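Fumarate lyase (Mesorhizobium sp., PDB 3C8T) belongs to the fumarate lyase superfamily, whose members are largely helical enzymes that assemble as tetramers. Local coordinates at residues 123-128 and 174-179; 168-172 and 439-443. All coordinates share one frame; numbering follows the deposited sequence.

Both contacts use helix 160-185, and their centres lie about 13 Å apart. Contact 1 joins it to helix 104-140 near the centre of the chain. Contact 2 joins it to the end of helix 432-440 and the residues that follow, about 16 Å from the chain centre. Contact 1 is partly buried; contact 2 is mostly buried but ends at the exposed Arg443. Contact 1 is apolar helix packing with a polar margin of Ser124, Glu128 and Glu179. Contact 2 combines a buried leucine and valine patch with a two-pronged salt bridge from Arg443. Arg131 of helix 104-140 pairs with both Glu128 and Asp172, and so links the two sites. Residues of the second subunit pack against each.

Contact 1: 123-128 and 174-179; sequences ISRRIE and HAARLE
Leu178 extends CG anti to its backbone N (chi1 -171°), which carries CD1 across to Ser124 and Ile123. On the facing helix, Ile127 has its chain extended at chi2 (-176°), so that CD1 reaches toward the helix of His174 and Leu178. The setting is the long helical bundle of the fumarase/aspartase-type fold. Helices 104-140 and 160-185 run side by side in nearly antiparallel directions. The axes of the two segments come within 10.5 Å, with 163° between their directions.

Leu178 is the central side chain. Its CD1 lies 3.6 Å from Ser124 CB and also touches Ser124 CA. It therefore rests against the backbone side of the serine. The same methyl meets Ile123 CG2 at 3.9 Å. Ile127 packs one turn further along its helix. Its CD1 reaches His174 CB at 4.2 Å, while its CG2 is 4.3 Å from Ala175 CB. The small side chain of Ala175 goes with a close backbone approach here, Ile127 CA to Ala175 CA being 6.9 Å. This apolar surface continues beyond the pair. Phe237 of helix 229-255 touches Ile127, and Phe329 and Leu336 of helix 315-344 touch Ile123. The buried His174 ring meets Phe171 edge-to-face, and its NE2 is hydrogen-bonded to Ser244.

Polar groups border the packing. Glu179 brings its carboxylate toward Ser124, but the two make only a loose approach. The carboxylates of Glu128 and Glu179 stand well apart, and Glu128 has a salt bridge to Arg131 through OE2. The bend of Glu128 at chi2 brings its carboxylate nearer the facing helix, and OE1 lies 3.7 Å from Ala175 CB.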
loop_
_atom_site.group_PDB
_atom_site.type_symbol
_atom_site.label_atom_id
_atom_site.label_comp_id
_atom_site.label_asym_id
_atom_site.label_seq_id
_atom_site.Cartn_x
_atom_site.Cartn_y
_atom_site.Cartn_z
ATOM N N ILE A 123 9.792 -11.428 19.808
ATOM C CA ILE A 123 10.391 -10.361 18.996
ATOM C C ILE A 123 11.597 -9.707 19.700
ATOM O O ILE A 123 12.648 -9.524 19.101
ATOM C CB ILE A 123 9.342 -9.265 18.626
ATOM C CG1 ILE A 123 8.261 -9.837 17.693
ATOM C CG2 ILE A 123 10.029 -8.037 18.038
ATOM C CD1 ILE A 123 8.762 -10.379 16.340
ATOM N N SER A 124 11.443 -9.366 20.976
ATOM C CA SER A 124 12.522 -8.742 21.721
ATOM C C SER A 124 13.785 -9.622 21.759
ATOM O O SER A 124 14.908 -9.139 21.562
ATOM C CB SER A 124 12.027 -8.402 23.130
ATOM O OG SER A 124 13.093 -7.940 23.929
ATOM N N ARG A 125 13.582 -10.917 22.014
ATOM C CA ARG A 125 14.618 -11.938 22.037
ATOM C C ARG A 125 15.365 -11.993 20.674
ATOM O O ARG A 125 16.584 -12.084 20.617
ATOM C CB ARG A 125 13.884 -13.263 22.284
ATOM C CG ARG A 125 14.549 -14.263 23.086
ATOM C CD ARG A 125 14.855 -15.471 22.211
ATOM N NE ARG A 125 13.781 -16.444 21.975
ATOM C CZ ARG A 125 13.831 -17.274 20.929
ATOM N NH1 ARG A 125 14.871 -17.202 20.110
ATOM N NH2 ARG A 125 12.900 -18.187 20.705
ATOM N N ARG A 126 14.631 -11.934 19.571
ATOM C CA ARG A 126 15.266 -11.985 18.252
ATOM C C ARG A 126 16.017 -10.672 17.925
ATOM O O ARG A 126 17.109 -10.686 17.330
ATOM C CB ARG A 126 14.258 -12.343 17.161
ATOM C CG ARG A 126 13.415 -13.573 17.449
ATOM C CD ARG A 126 13.196 -14.280 16.145
ATOM N NE ARG A 126 12.415 -15.499 16.247
ATOM C CZ ARG A 126 12.921 -16.709 16.485
ATOM N NH1 ARG A 126 14.213 -16.877 16.695
ATOM N NH2 ARG A 126 12.106 -17.744 16.558
ATOM N N ILE A 127 15.458 -9.556 18.336
ATOM C CA ILE A 127 16.134 -8.262 18.182
ATOM C C ILE A 127 17.448 -8.232 19.007
ATOM O O ILE A 127 18.480 -7.766 18.534
ATOM C CB ILE A 127 15.191 -7.085 18.553
ATOM C CG1 ILE A 127 14.082 -6.882 17.487
ATOM C CG2 ILE A 127 16.013 -5.788 18.832
ATOM C CD1 ILE A 127 13.139 -5.618 17.788
ATOM N N GLU A 128 17.428 -8.771 20.231
ATOM C CA GLU A 128 18.660 -8.911 21.025
ATOM C C GLU A 128 19.732 -9.847 20.400
ATOM O O GLU A 128 20.903 -9.490 20.414
ATOM C CB GLU A 128 18.342 -9.309 22.477
ATOM C CG GLU A 128 17.414 -8.282 23.181
ATOM C CD GLU A 128 17.938 -6.818 23.091
ATOM O OE1 GLU A 128 17.380 -5.986 22.338
ATOM O OE2 GLU A 128 18.933 -6.512 23.777
ATOM N N HIS A 174 15.428 0.200 17.752
ATOM C CA HIS A 174 14.178 -0.569 17.660
ATOM C C HIS A 174 13.919 -1.183 19.022
ATOM O O HIS A 174 12.757 -1.255 19.454
ATOM C CB HIS A 174 14.198 -1.688 16.587
ATOM C CG HIS A 174 14.293 -1.198 15.158
ATOM N ND1 HIS A 174 13.494 -0.194 14.650
ATOM C CD2 HIS A 174 15.047 -1.636 14.117
ATOM C CE1 HIS A 174 13.788 0.001 13.376
ATOM N NE2 HIS A 174 14.730 -0.863 13.029
ATOM N N ALA A 175 14.997 -1.636 19.684
ATOM C CA ALA A 175 14.910 -2.129 21.076
ATOM C C ALA A 175 14.274 -1.133 22.008
ATOM O O ALA A 175 13.437 -1.520 22.832
ATOM C CB ALA A 175 16.261 -2.552 21.613
ATOM N N ALA A 176 14.651 0.142 21.869
ATOM C CA ALA A 176 14.051 1.220 22.647
ATOM C C ALA A 176 12.550 1.389 22.324
ATOM O O ALA A 176 11.733 1.524 23.242
ATOM C CB ALA A 176 14.812 2.542 22.470
ATOM N N ARG A 177 12.203 1.380 21.034
ATOM C CA ARG A 177 10.784 1.511 20.589
ATOM C C ARG A 177 9.888 0.411 21.201
ATOM O O ARG A 177 8.788 0.689 21.688
ATOM C CB ARG A 177 10.685 1.483 19.047
ATOM C CG ARG A 177 11.347 2.666 18.334
ATOM C CD ARG A 177 11.329 2.527 16.816
ATOM N NE ARG A 177 11.969 3.710 16.240
ATOM C CZ ARG A 177 13.147 3.715 15.622
ATOM N NH1 ARG A 177 13.805 2.584 15.405
ATOM N NH2 ARG A 177 13.650 4.865 15.204
ATOM N N LEU A 178 10.378 -0.840 21.180
ATOM C CA LEU A 178 9.638 -1.988 21.726
ATOM C C LEU A 178 9.171 -1.749 23.178
ATOM O O LEU A 178 8.005 -2.015 23.535
ATOM C CB LEU A 178 10.483 -3.275 21.605
ATOM C CG LEU A 178 9.770 -4.616 21.943
ATOM C CD1 LEU A 178 10.356 -5.815 21.175
ATOM C CD2 LEU A 178 9.755 -4.919 23.432
ATOM N N GLU A 179 10.092 -1.256 24.006
ATOM C CA GLU A 179 9.832 -0.945 25.404
ATOM C C GLU A 179 8.792 0.185 25.587
ATOM O O GLU A 179 7.972 0.133 26.506
ATOM C CB GLU A 179 11.168 -0.662 26.170
ATOM C CG GLU A 179 12.200 -1.829 26.125
ATOM C CD GLU A 179 11.618 -3.239 26.476
ATOM O OE1 GLU A 179 10.816 -3.350 27.435
ATOM O OE2 GLU A 179 11.955 -4.255 25.791
#

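Contact 2: 168-172 and 439-443; sequences LSAFD and VLGGR
Ser169 and Val439 mark the nearest backbone approach, with their CA atoms 6.5 Å apart. Residues 168-172 are a continuous piece of helix 160-185. In 439-443 the helix ends at Leu440, and Gly441 and Gly442 follow with positive phi. This turn brings Arg443 back to the helix end, where its N bonds to Leu440 O.

Asp172 and Arg443 approach from opposite directions and pair end-on. Arg443 NH2 donates to Asp172 OD2 at 2.8 Å, and NH1 donates to OD1 at 3.0 Å. Both oxygens are met on their syn sides. The fit is not flat, since the carboxylate and guanidinium planes are turned 40° apart.

This salt bridge ties the C-terminal end of the modelled chain to a long helix of the fumarate lyase bundle. The same guanidinium also bonds to carbonyl oxygens in the last turn of helix 432-440. Arg443 NH2 reaches Val439 O at 2.8 Å from above the carbonyl plane. NE bonds to Leu440 O, which Arg443 N approaches from the opposite face. The bend at chi3 (-87°) turns the guanidinium toward these carbonyls, and the bonds to them and to Asp172 fix its rotation. Asp172 OD1 has a second charged partner, Arg131 of helix 104-140.

Leu168 supplies the apolar side. Its CD2 sits over one face of the guanidinium, offset toward the rim. The same methyl meets Val439 CG1 at 3.8 Å and Leu440 CD2 at 3.9 Å. Ile222 of the second subunit packs on Ser169 and Val439. Val439 CG1 also lies 3.8 Å from Asp172 OD2, alongside the salt bridge.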
loop_
_atom_site.group_PDB
_atom_site.type_symbol
_atom_site.label_atom_id
_atom_site.label_comp_id
_atom_site.label_asym_id
_atom_site.label_seq_id
_atom_site.Cartn_x
_atom_site.Cartn_y
_atom_site.Cartn_z
ATOM N N LEU A 168 23.647 -1.963 13.124
ATOM C CA LEU A 168 23.413 -2.112 14.530
ATOM C C LEU A 168 22.647 -0.922 15.170
ATOM O O LEU A 168 21.765 -1.129 16.027
ATOM C CB LEU A 168 24.761 -2.320 15.247
ATOM C CG LEU A 168 24.776 -2.419 16.781
ATOM C CD1 LEU A 168 23.778 -3.535 17.347
ATOM C CD2 LEU A 168 26.218 -2.580 17.321
ATOM N N SER A 169 22.990 0.305 14.766
ATOM C CA SER A 169 22.444 1.496 15.387
ATOM C C SER A 169 20.925 1.597 15.299
ATOM O O SER A 169 20.272 2.030 16.261
ATOM C CB SER A 169 23.090 2.758 14.825
ATOM O OG SER A 169 22.616 3.003 13.516
ATOM N N ALA A 170 20.397 1.197 14.151
ATOM C CA ALA A 170 18.959 1.031 13.898
ATOM C C ALA A 170 18.280 0.070 14.885
ATOM O O ALA A 170 17.162 0.341 15.361
ATOM C CB ALA A 170 18.733 0.514 12.421
ATOM N N PHE A 171 18.935 -1.062 15.140
ATOM C CA PHE A 171 18.383 -2.115 16.024
ATOM C C PHE A 171 18.462 -1.745 17.491
ATOM O O PHE A 171 17.576 -2.109 18.277
ATOM C CB PHE A 171 19.004 -3.473 15.725
ATOM C CG PHE A 171 18.530 -4.030 14.438
ATOM C CD1 PHE A 171 17.274 -4.650 14.360
ATOM C CD2 PHE A 171 19.265 -3.826 13.264
ATOM C CE1 PHE A 171 16.790 -5.117 13.137
ATOM C CE2 PHE A 171 18.785 -4.266 12.045
ATOM C CZ PHE A 171 17.556 -4.925 11.976
ATOM N N ASP A 172 19.494 -0.984 17.853
ATOM C CA ASP A 172 19.525 -0.317 19.146
ATOM C C ASP A 172 18.318 0.576 19.287
ATOM O O ASP A 172 17.714 0.593 20.343
ATOM C CB ASP A 172 20.794 0.527 19.290
ATOM C CG ASP A 172 22.077 -0.337 19.385
ATOM O OD1 ASP A 172 21.985 -1.511 19.799
ATOM O OD2 ASP A 172 23.170 0.171 19.065
ATOM N N VAL A 439 29.067 3.512 18.787
ATOM C CA VAL A 439 27.866 2.685 18.769
ATOM C C VAL A 439 27.988 1.484 19.744
ATOM O O VAL A 439 27.068 1.182 20.495
ATOM C CB VAL A 439 27.551 2.210 17.324
ATOM C CG1 VAL A 439 26.346 1.253 17.290
ATOM C CG2 VAL A 439 27.320 3.390 16.452
ATOM N N LEU A 440 29.123 0.803 19.721
ATOM C CA LEU A 440 29.344 -0.334 20.622
ATOM C C LEU A 440 29.236 0.088 22.110
ATOM O O LEU A 440 28.671 -0.650 22.925
ATOM C CB LEU A 440 30.677 -1.013 20.326
ATOM C CG LEU A 440 30.745 -1.797 19.000
ATOM C CD1 LEU A 440 32.158 -2.353 18.784
ATOM C CD2 LEU A 440 29.761 -2.969 18.982
ATOM N N GLY A 441 29.743 1.276 22.435
ATOM C CA GLY A 441 29.604 1.868 23.759
ATOM C C GLY A 441 29.973 0.931 24.888
ATOM O O GLY A 441 29.223 0.811 25.891
ATOM N N GLY A 442 31.096 0.227 24.720
ATOM C CA GLY A 442 31.574 -0.687 25.752
ATOM C C GLY A 442 30.882 -2.043 25.753
ATOM O O GLY A 442 30.778 -2.690 26.810
ATOM N N ARG A 443 30.387 -2.466 24.588
ATOM C CA ARG A 443 29.976 -3.868 24.369
ATOM C C ARG A 443 31.166 -4.677 23.807
ATOM O O ARG A 443 31.775 -4.301 22.774
ATOM C CB ARG A 443 28.779 -3.961 23.393
ATOM C CG ARG A 443 27.419 -3.577 23.986
ATOM C CD ARG A 443 26.342 -3.635 22.880
ATOM N NE ARG A 443 26.228 -2.380 22.124
ATOM C CZ ARG A 443 25.234 -2.082 21.292
ATOM N NH1 ARG A 443 24.253 -2.971 21.048
ATOM N NH2 ARG A 443 25.228 -0.887 20.693
#